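Local structure of acetyl-CoA hydrolase/transferase family protein (Porphyromonas gingivalis, 2NVV) at residues L159-P164 with R211-N216; P274-F279 with K296-F301. The protein probably moves coenzyme A between an acyl-CoA and acetate or hydrolyses acetyl-CoA, as a zinc-binding member of the acetyl-CoA hydrolase/transferase family. All blocks are in the same frame, centred on the assembly; numbering follows the deposited sequence.

Interaction 1 (L159-P164 with R211-N216); sequences LNDKHP and RTSEPN
Two neighbouring parallel strands, 154-160 and 206-212, reach their C-terminal ends here, at the edge of the seven-stranded parallel sheet of the N-terminal half, and the Asn160 amide, which also forms an Asx turn, ties together the loops that follow. The backbone bonds come first: Thr212 N points almost straight at Leu159 O (2.8 Å, 175° at the hydrogen), and Asp161 N returns the bond to Thr212 O at 2.7 Å.

Beyond the strands the amide of Asn160 takes over. With CG anti to the backbone N (chi1 -156°), it reaches across to Glu214 and grips both polar backbone atoms of that residue. OD1 accepts from Glu214 N at 2.8 Å and also from Lys162 N of its own type I turn, both donors standing above the amide carbonyl plane. ND2 gives to Glu214 O at 3.2 Å and also to Glu126, so this buried amide is fixed in rotation; the Glu214 carboxylate turns instead to a salt bridge with Arg66.

On the exposed flank, Asp161 CB packs against the side chain of Ser213. Lys162, bent at chi2 and chi4, lays CG along the Glu214 carbonyl and brings NZ to 2.9 Å from Ser213 OG.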
loop_
_atom_site.group_PDB
_atom_site.type_symbol
_atom_site.label_atom_id
_atom_site.label_comp_id
_atom_site.label_asym_id
_atom_site.label_seq_id
_atom_site.Cartn_x
_atom_site.Cartn_y
_atom_site.Cartn_z
ATOM N N LEU A 159 26.040 -26.412 -7.035
ATOM C CA LEU A 159 25.384 -27.328 -7.975
ATOM C C LEU A 159 24.745 -28.530 -7.275
ATOM O O LEU A 159 25.431 -29.504 -6.951
ATOM C CB LEU A 159 26.405 -27.836 -8.989
ATOM C CG LEU A 159 26.039 -27.949 -10.472
ATOM C CD1 LEU A 159 27.053 -28.850 -11.143
ATOM C CD2 LEU A 159 24.654 -28.511 -10.666
ATOM N N ASN A 160 23.430 -28.469 -7.071
ATOM C CA ASN A 160 22.704 -29.534 -6.382
ATOM C C ASN A 160 22.350 -30.749 -7.246
ATOM O O ASN A 160 21.715 -30.631 -8.284
ATOM C CB ASN A 160 21.423 -28.970 -5.770
ATOM C CG ASN A 160 20.925 -29.793 -4.610
ATOM O OD1 ASN A 160 21.108 -31.006 -4.576
ATOM N ND2 ASN A 160 20.281 -29.140 -3.651
ATOM N N ASP A 161 22.763 -31.919 -6.781
ATOM C CA ASP A 161 22.508 -33.202 -7.439
ATOM C C ASP A 161 21.020 -33.499 -7.636
ATOM O O ASP A 161 20.601 -33.976 -8.679
ATOM C CB ASP A 161 23.077 -34.334 -6.580
ATOM C CG ASP A 161 24.319 -34.933 -7.160
ATOM O OD1 ASP A 161 24.235 -35.444 -8.294
ATOM O OD2 ASP A 161 25.375 -34.895 -6.492
ATOM N N LYS A 162 20.242 -33.220 -6.598
ATOM C CA LYS A 162 18.815 -33.495 -6.567
ATOM C C LYS A 162 17.887 -32.740 -7.511
ATOM O O LYS A 162 16.723 -33.118 -7.669
ATOM C CB LYS A 162 18.325 -33.331 -5.130
ATOM C CG LYS A 162 19.015 -34.271 -4.144
ATOM C CD LYS A 162 19.077 -35.693 -4.695
ATOM C CE LYS A 162 19.167 -36.732 -3.595
ATOM N NZ LYS A 162 20.301 -36.471 -2.677
ATOM N N HIS A 163 18.376 -31.680 -8.142
ATOM C CA HIS A 163 17.526 -30.929 -9.054
ATOM C C HIS A 163 18.037 -31.049 -10.479
ATOM O O HIS A 163 19.105 -30.533 -10.813
ATOM C CB HIS A 163 17.444 -29.470 -8.621
ATOM C CG HIS A 163 16.849 -29.286 -7.259
ATOM N ND1 HIS A 163 17.602 -29.290 -6.101
ATOM C CD2 HIS A 163 15.565 -29.121 -6.866
ATOM C CE1 HIS A 163 16.808 -29.134 -5.058
ATOM N NE2 HIS A 163 15.565 -29.030 -5.495
ATOM N N PRO A 164 17.275 -31.751 -11.338
ATOM C CA PRO A 164 17.584 -31.997 -12.750
ATOM C C PRO A 164 17.495 -30.789 -13.673
ATOM O O PRO A 164 16.648 -29.923 -13.503
ATOM C CB PRO A 164 16.584 -33.088 -13.122
ATOM C CG PRO A 164 15.391 -32.717 -12.305
ATOM C CD PRO A 164 16.002 -32.398 -10.967
ATOM N N ARG A 211 29.868 -28.644 -5.584
ATOM C CA ARG A 211 28.898 -29.682 -5.883
ATOM C C ARG A 211 28.222 -30.138 -4.608
ATOM O O ARG A 211 28.880 -30.389 -3.600
ATOM C CB ARG A 211 29.570 -30.882 -6.551
ATOM C CG ARG A 211 30.146 -30.616 -7.923
ATOM C CD ARG A 211 30.419 -31.932 -8.644
ATOM N NE ARG A 211 31.077 -31.757 -9.940
ATOM C CZ ARG A 211 32.384 -31.559 -10.097
ATOM N NH1 ARG A 211 33.192 -31.504 -9.039
ATOM N NH2 ARG A 211 32.885 -31.419 -11.318
ATOM N N THR A 212 26.902 -30.246 -4.649
ATOM C CA THR A 212 26.153 -30.696 -3.484
ATOM C C THR A 212 25.089 -31.692 -3.912
ATOM O O THR A 212 24.843 -31.892 -5.098
ATOM C CB THR A 212 25.437 -29.525 -2.761
ATOM O OG1 THR A 212 24.356 -29.050 -3.572
ATOM C CG2 THR A 212 26.413 -28.379 -2.498
ATOM N N SER A 213 24.471 -32.328 -2.928
ATOM C CA SER A 213 23.402 -33.277 -3.180
ATOM C C SER A 213 22.513 -33.119 -1.972
ATOM O O SER A 213 22.683 -33.797 -0.971
ATOM C CB SER A 213 23.946 -34.698 -3.271
ATOM O OG SER A 213 22.928 -35.590 -3.689
ATOM N N GLU A 214 21.579 -32.188 -2.056
ATOM C CA GLU A 214 20.688 -31.918 -0.941
ATOM C C GLU A 214 19.229 -32.134 -1.322
ATOM O O GLU A 214 18.675 -31.432 -2.169
ATOM C CB GLU A 214 20.898 -30.477 -0.445
ATOM C CG GLU A 214 22.342 -30.158 -0.080
ATOM C CD GLU A 214 22.812 -30.907 1.151
ATOM O OE1 GLU A 214 24.038 -31.064 1.325
ATOM O OE2 GLU A 214 21.954 -31.329 1.957
ATOM N N PRO A 215 18.585 -33.128 -0.695
ATOM C CA PRO A 215 17.183 -33.440 -0.968
ATOM C C PRO A 215 16.245 -32.518 -0.202
ATOM O O PRO A 215 16.659 -31.865 0.738
ATOM C CB PRO A 215 17.067 -34.885 -0.503
ATOM C CG PRO A 215 17.956 -34.890 0.705
ATOM C CD PRO A 215 19.176 -34.128 0.218
ATOM N N ASN A 216 14.985 -32.469 -0.630
ATOM C CA ASN A 216 13.959 -31.654 0.019
ATOM C C ASN A 216 13.610 -32.333 1.335
ATOM O O ASN A 216 13.740 -33.563 1.450
ATOM C CB ASN A 216 12.690 -31.593 -0.842
ATOM C CG ASN A 216 12.720 -30.472 -1.866
ATOM O OD1 ASN A 216 13.697 -30.293 -2.597
ATOM N ND2 ASN A 216 11.630 -29.716 -1.934
#

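Interaction 2 (P274-F279 with K296-F301); sequences PDIPAF and KGRIKF
Phe279 lies with one ring face against Ile299: CG1 of the isoleucine sits 4.0 Å from the ring centroid, 29° off the normal, a CH-pi contact in which CE1 and CZ are the nearest ring carbons. The phenyl gets there by taking the crowded position between the backbone N and the carbonyl carbon (chi1 61°), while Ile299 CG1 stands anti to its own carbonyl carbon. Farther round the ring, CE2 meets CD of Arg298 at 3.9 Å, the ring and guanidinium planes being well out of parallel.

The backbones that carry these side chains pair as the first two strands of a three-stranded parallel sheet, 279-282 beside 299-304, joined by a beta-alpha-beta crossover through helix 288-295. Phe279 N donates to Arg298 O at 3.2 Å, and Phe279 O accepts from Lys300 N at 2.8 Å, so Phe279 bonds to the residues flanking Ile299. Val290 and Leu293 of the crossover helix pack on Ile299, and Phe252 touches the phenyl ring.

Ahead of the strand, Arg298 curls back, bent at chi2 and chi3, to offer NH1 to Ile276 O. The oxygen lies in the guanidinium plane, in a bent hydrogen bond (126° at the hydrogen) that links the loop before strand 279-282 to the start of the neighbouring strand. On the solvent side Ala278 CB rests against the aliphatic part of Lys300, touching CG and CD.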
loop_
_atom_site.group_PDB
_atom_site.type_symbol
_atom_site.label_atom_id
_atom_site.label_comp_id
_atom_site.label_asym_id
_atom_site.label_seq_id
_atom_site.Cartn_x
_atom_site.Cartn_y
_atom_site.Cartn_z
ATOM N N PRO A 274 -17.756 -27.311 -5.835
ATOM C CA PRO A 274 -17.994 -27.371 -7.280
ATOM C C PRO A 274 -18.349 -26.038 -7.919
ATOM O O PRO A 274 -18.160 -25.865 -9.124
ATOM C CB PRO A 274 -19.119 -28.393 -7.401
ATOM C CG PRO A 274 -19.906 -28.155 -6.148
ATOM C CD PRO A 274 -18.805 -28.054 -5.110
ATOM N N ASP A 275 -18.863 -25.100 -7.122
ATOM C CA ASP A 275 -19.220 -23.783 -7.636
ATOM C C ASP A 275 -17.980 -22.934 -7.845
ATOM O O ASP A 275 -18.066 -21.820 -8.370
ATOM C CB ASP A 275 -20.171 -23.063 -6.696
ATOM C CG ASP A 275 -21.575 -23.595 -6.782
ATOM O OD1 ASP A 275 -22.044 -23.818 -7.917
ATOM O OD2 ASP A 275 -22.210 -23.778 -5.721
ATOM N N ILE A 276 -16.829 -23.450 -7.420
ATOM C CA ILE A 276 -15.566 -22.743 -7.625
ATOM C C ILE A 276 -14.983 -23.355 -8.893
ATOM O O ILE A 276 -14.615 -24.524 -8.904
ATOM C CB ILE A 276 -14.570 -22.966 -6.454
ATOM C CG1 ILE A 276 -15.045 -22.229 -5.202
ATOM C CG2 ILE A 276 -13.187 -22.460 -6.842
ATOM C CD1 ILE A 276 -14.942 -20.727 -5.289
ATOM N N PRO A 277 -14.922 -22.581 -9.990
ATOM C CA PRO A 277 -14.379 -23.100 -11.252
ATOM C C PRO A 277 -12.867 -23.366 -11.201
ATOM O O PRO A 277 -12.155 -22.764 -10.396
ATOM C CB PRO A 277 -14.752 -22.008 -12.261
ATOM C CG PRO A 277 -14.716 -20.767 -11.436
ATOM C CD PRO A 277 -15.408 -21.198 -10.161
ATOM N N ALA A 278 -12.392 -24.275 -12.048
ATOM C CA ALA A 278 -10.973 -24.601 -12.104
ATOM C C ALA A 278 -10.263 -23.256 -12.125
ATOM O O ALA A 278 -10.616 -22.375 -12.913
ATOM C CB ALA A 278 -10.650 -25.402 -13.363
ATOM N N PHE A 279 -9.265 -23.094 -11.264
ATOM C CA PHE A 279 -8.596 -21.819 -11.172
ATOM C C PHE A 279 -7.078 -21.851 -11.265
ATOM O O PHE A 279 -6.448 -22.905 -11.205
ATOM C CB PHE A 279 -9.035 -21.139 -9.870
ATOM C CG PHE A 279 -8.690 -21.922 -8.612
ATOM C CD1 PHE A 279 -7.509 -21.664 -7.907
ATOM C CD2 PHE A 279 -9.548 -22.917 -8.137
ATOM C CE1 PHE A 279 -7.192 -22.380 -6.755
ATOM C CE2 PHE A 279 -9.238 -23.638 -6.984
ATOM C CZ PHE A 279 -8.059 -23.368 -6.293
ATOM N N LYS A 296 -5.603 -33.061 -9.714
ATOM C CA LYS A 296 -7.019 -33.359 -9.879
ATOM C C LYS A 296 -7.666 -32.397 -10.878
ATOM O O LYS A 296 -8.897 -32.340 -11.001
ATOM C CB LYS A 296 -7.738 -33.265 -8.529
ATOM C CG LYS A 296 -7.148 -34.165 -7.450
ATOM C CD LYS A 296 -8.071 -34.273 -6.252
ATOM C CE LYS A 296 -8.336 -32.909 -5.614
ATOM N NZ LYS A 296 -9.378 -32.987 -4.536
ATOM N N GLY A 297 -6.830 -31.637 -11.583
ATOM C CA GLY A 297 -7.334 -30.694 -12.566
ATOM C C GLY A 297 -8.082 -29.539 -11.917
ATOM O O GLY A 297 -8.682 -28.699 -12.597
ATOM N N ARG A 298 -8.036 -29.492 -10.592
ATOM C CA ARG A 298 -8.703 -28.455 -9.824
ATOM C C ARG A 298 -8.007 -27.104 -10.020
ATOM O O ARG A 298 -8.657 -26.063 -10.095
ATOM C CB ARG A 298 -8.702 -28.862 -8.354
ATOM C CG ARG A 298 -9.226 -27.821 -7.404
ATOM C CD ARG A 298 -10.534 -27.200 -7.889
ATOM N NE ARG A 298 -11.625 -28.158 -8.130
ATOM C CZ ARG A 298 -12.864 -27.777 -8.400
ATOM N NH1 ARG A 298 -13.153 -26.485 -8.456
ATOM N NH2 ARG A 298 -13.811 -28.683 -8.619
ATOM N N ILE A 299 -6.682 -27.125 -10.071
ATOM C CA ILE A 299 -5.899 -25.924 -10.312
ATOM C C ILE A 299 -5.276 -26.147 -11.699
ATOM O O ILE A 299 -4.610 -27.154 -11.944
ATOM C CB ILE A 299 -4.783 -25.718 -9.247
ATOM C CG1 ILE A 299 -5.396 -25.189 -7.952
ATOM C CG2 ILE A 299 -3.731 -24.730 -9.759
ATOM C CD1 ILE A 299 -4.392 -24.882 -6.871
ATOM N N LYS A 300 -5.516 -25.204 -12.603
ATOM C CA LYS A 300 -5.026 -25.293 -13.965
ATOM C C LYS A 300 -3.572 -24.895 -14.173
ATOM O O LYS A 300 -2.894 -25.435 -15.038
ATOM C CB LYS A 300 -5.911 -24.434 -14.857
ATOM C CG LYS A 300 -7.295 -24.977 -15.009
ATOM C CD LYS A 300 -8.312 -23.879 -15.189
ATOM C CE LYS A 300 -8.056 -23.044 -16.413
ATOM N NZ LYS A 300 -9.107 -21.992 -16.539
ATOM N N PHE A 301 -3.093 -23.960 -13.365
ATOM C CA PHE A 301 -1.739 -23.447 -13.505
ATOM C C PHE A 301 -1.329 -22.750 -12.214
ATOM O O PHE A 301 -2.176 -22.321 -11.427
ATOM C CB PHE A 301 -1.721 -22.445 -14.666
ATOM C CG PHE A 301 -0.394 -21.800 -14.897
ATOM C CD1 PHE A 301 0.586 -22.442 -15.643
ATOM C CD2 PHE A 301 -0.108 -20.559 -14.337
ATOM C CE1 PHE A 301 1.839 -21.854 -15.822
ATOM C CE2 PHE A 301 1.139 -19.970 -14.514
ATOM C CZ PHE A 301 2.111 -20.616 -15.252
#

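How the interactions relate
Following the chain from the N terminus, strand 154-160 runs into the first half of interaction 1, and a long excursion without helix returns as strand 206-212 to close it at the edge of the seven-stranded sheet. The chain then passes through helix 226-245, strand 255-257 and helix 261-272 before interaction 2 opens. That contact closes a much shorter loop, 274-279 to 296-301, spanning helix 288-295. The two are in series, neither nested nor crossed. Their centres lie 32 Å apart and their nearest atoms about 17 Å, so they do not touch: one joins the edge strand 206-212 to its neighbour 154-160 in the large parallel sheet, the other starts the small three-stranded one.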